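Local coordinates for gigastasin (Haementeria ghilianii, PDB 5UBM), which probably inhibits serine proteases, as a disulfide-rich leech protein of the antistasin family, at residues Thr89-Cys94 with Cys107-Cys112. Residues are numbered along the deposited sequence; the frame is centred on the assembly and turned at random.
Sequences TDKKGC and CVNIWC
Thr89 and Asn109 make the polar half of this contact, their side chains sliding past one another in opposite directions. Thr89 OG1 sits between its own backbone N and carbonyl carbon (chi1 62°), and from there it donates to Asn109 O at 2.6 Å, in the carbonyl plane and on a lone pair. Arg52 NH2 bonds to both of these oxygens, so the pair is tied to the earlier antistasin-like region as well. Going the other way, Asn109 ND2 reaches Thr89 O at 2.8 Å, but the N-H is bent to 124° and the bond is weak. Asn109 CG packs 3.2 Å from Asp90 O, while Asn109 OD1 lies 3.5 Å from Lys91 CA, beside the aliphatic start of that lysine. An alanine in place of Asn109 would probably leave Thr89 O without this weak donor and open a gap beside Asp90 O and Lys91.

Residues 90-94, between strands 87-89 and 95-96, form a type I turn with a G1 bulge: Gly93 N bonds back to Asp90 O, and Asp90 N to Cys94 O. Asp90 OD1 holds the turn from within, taking a bond of 2.6 Å from Cys94 N and weaker ones from Gly93 N and Lys92 N. Disulfides anchor both sides, Cys94 to Cys74, and Cys107 and Cys112 to Cys118 and Cys125 of the C-terminal hairpin.

The nonpolar half belongs to Trp111, whose six-membered ring meets the turn obliquely, with CH2 3.5 Å from Gly93 CA. Asp90 O comes to the ring edge, 3.7 Å from CH2 and near the ring plane. One ring face carries the carbonyl carbon of Asn109, offset toward the rim, and the side chain also touches Pro55. Gly93 has a phi of 105°, where a CB would press on the preceding carbonyl oxygen.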
loop_
_atom_site.group_PDB
_atom_site.type_symbol
_atom_site.label_atom_id
_atom_site.label_comp_id
_atom_site.label_asym_id
_atom_site.label_seq_id
_atom_site.Cartn_x
_atom_site.Cartn_y
_atom_site.Cartn_z
ATOM N N THR C 89 16.710 -23.930 15.923
ATOM C CA THR C 89 16.624 -24.204 17.353
ATOM C C THR C 89 17.882 -24.888 17.875
ATOM O O THR C 89 18.489 -25.701 17.178
ATOM C CB THR C 89 15.399 -25.075 17.680
ATOM O OG1 THR C 89 15.524 -26.344 17.029
ATOM C CG2 THR C 89 14.132 -24.400 17.200
ATOM N N ASP C 90 18.273 -24.559 19.103
ATOM C CA ASP C 90 19.463 -25.158 19.702
ATOM C C ASP C 90 19.162 -26.536 20.293
ATOM O O ASP C 90 18.077 -27.084 20.105
ATOM C CB ASP C 90 20.062 -24.236 20.777
ATOM C CG ASP C 90 19.115 -23.983 21.953
ATOM O OD1 ASP C 90 18.016 -24.575 22.008
ATOM O OD2 ASP C 90 19.489 -23.184 22.840
ATOM N N LYS C 91 20.126 -27.084 21.020
ATOM C CA LYS C 91 19.978 -28.413 21.596
ATOM C C LYS C 91 19.055 -28.384 22.813
ATOM O O LYS C 91 18.563 -29.422 23.253
ATOM C CB LYS C 91 21.349 -28.982 21.965
ATOM C CG LYS C 91 22.326 -28.984 20.796
ATOM C CD LYS C 91 23.575 -29.799 21.087
ATOM C CE LYS C 91 24.392 -29.205 22.224
ATOM N NZ LYS C 91 25.600 -30.033 22.520
ATOM N N LYS C 92 18.817 -27.187 23.342
ATOM C CA LYS C 92 17.896 -27.003 24.459
ATOM C C LYS C 92 16.452 -26.985 23.976
ATOM O O LYS C 92 15.533 -27.310 24.728
ATOM C CB LYS C 92 18.195 -25.701 25.202
ATOM C CG LYS C 92 19.605 -25.578 25.735
ATOM C CD LYS C 92 19.803 -24.219 26.389
ATOM C CE LYS C 92 18.769 -23.983 27.484
ATOM N NZ LYS C 92 18.903 -22.639 28.111
ATOM N N GLY C 93 16.259 -26.591 22.722
ATOM C CA GLY C 93 14.929 -26.426 22.172
ATOM C C GLY C 93 14.550 -24.961 22.050
ATOM O O GLY C 93 13.412 -24.625 21.715
ATOM N N CYS C 94 15.510 -24.083 22.327
ATOM C CA CYS C 94 15.294 -22.645 22.213
ATOM C C CYS C 94 15.366 -22.197 20.762
ATOM O O CYS C 94 16.370 -22.424 20.088
ATOM C CB CYS C 94 16.324 -21.876 23.044
ATOM S SG CYS C 94 16.296 -22.234 24.813
ATOM N N CYS C 107 15.128 -30.179 10.083
ATOM C CA CYS C 107 14.784 -31.267 10.989
ATOM C C CYS C 107 15.880 -31.502 12.028
ATOM O O CYS C 107 15.925 -32.548 12.676
ATOM C CB CYS C 107 14.516 -32.550 10.198
ATOM S SG CYS C 107 12.988 -32.504 9.228
ATOM N N VAL C 108 16.762 -30.523 12.183
ATOM C CA VAL C 108 17.784 -30.581 13.220
ATOM C C VAL C 108 17.277 -29.890 14.482
ATOM O O VAL C 108 16.803 -28.753 14.424
ATOM C CB VAL C 108 19.094 -29.927 12.757
ATOM C CG1 VAL C 108 20.063 -29.803 13.918
ATOM C CG2 VAL C 108 19.701 -30.727 11.626
ATOM N N ASN C 109 17.377 -30.592 15.611
ATOM C CA ASN C 109 16.843 -30.129 16.890
ATOM C C ASN C 109 15.335 -29.948 16.822
ATOM O O ASN C 109 14.823 -28.831 16.856
ATOM C CB ASN C 109 17.518 -28.826 17.330
ATOM C CG ASN C 109 18.964 -29.029 17.732
ATOM O OD1 ASN C 109 19.283 -29.927 18.510
ATOM N ND2 ASN C 109 19.850 -28.202 17.193
ATOM N N ILE C 110 14.632 -31.069 16.715
ATOM C CA ILE C 110 13.178 -31.077 16.698
ATOM C C ILE C 110 12.712 -32.356 17.389
ATOM O O ILE C 110 13.422 -33.361 17.382
ATOM C CB ILE C 110 12.617 -30.979 15.255
ATOM C CG1 ILE C 110 11.150 -30.548 15.270
ATOM C CG2 ILE C 110 12.815 -32.289 14.493
ATOM C CD1 ILE C 110 10.568 -30.300 13.893
ATOM N N TRP C 111 11.541 -32.313 18.014
ATOM C CA TRP C 111 11.084 -33.444 18.815
ATOM C C TRP C 111 9.628 -33.790 18.528
ATOM O O TRP C 111 8.708 -33.254 19.153
ATOM C CB TRP C 111 11.297 -33.141 20.300
ATOM C CG TRP C 111 12.740 -32.856 20.601
ATOM C CD1 TRP C 111 13.686 -33.754 20.994
ATOM C CD2 TRP C 111 13.410 -31.591 20.493
ATOM N NE1 TRP C 111 14.899 -33.127 21.155
ATOM C CE2 TRP C 111 14.757 -31.800 20.853
ATOM C CE3 TRP C 111 12.999 -30.303 20.137
ATOM C CZ2 TRP C 111 15.695 -30.771 20.867
ATOM C CZ3 TRP C 111 13.933 -29.283 20.151
ATOM C CH2 TRP C 111 15.265 -29.523 20.513
ATOM N N CYS C 112 9.437 -34.692 17.569
ATOM C CA CYS C 112 8.113 -35.107 17.125
ATOM C C CYS C 112 7.786 -36.509 17.618
ATOM O O CYS C 112 8.619 -37.413 17.543
ATOM C CB CYS C 112 8.016 -35.066 15.596
ATOM S SG CYS C 112 8.366 -33.465 14.828
#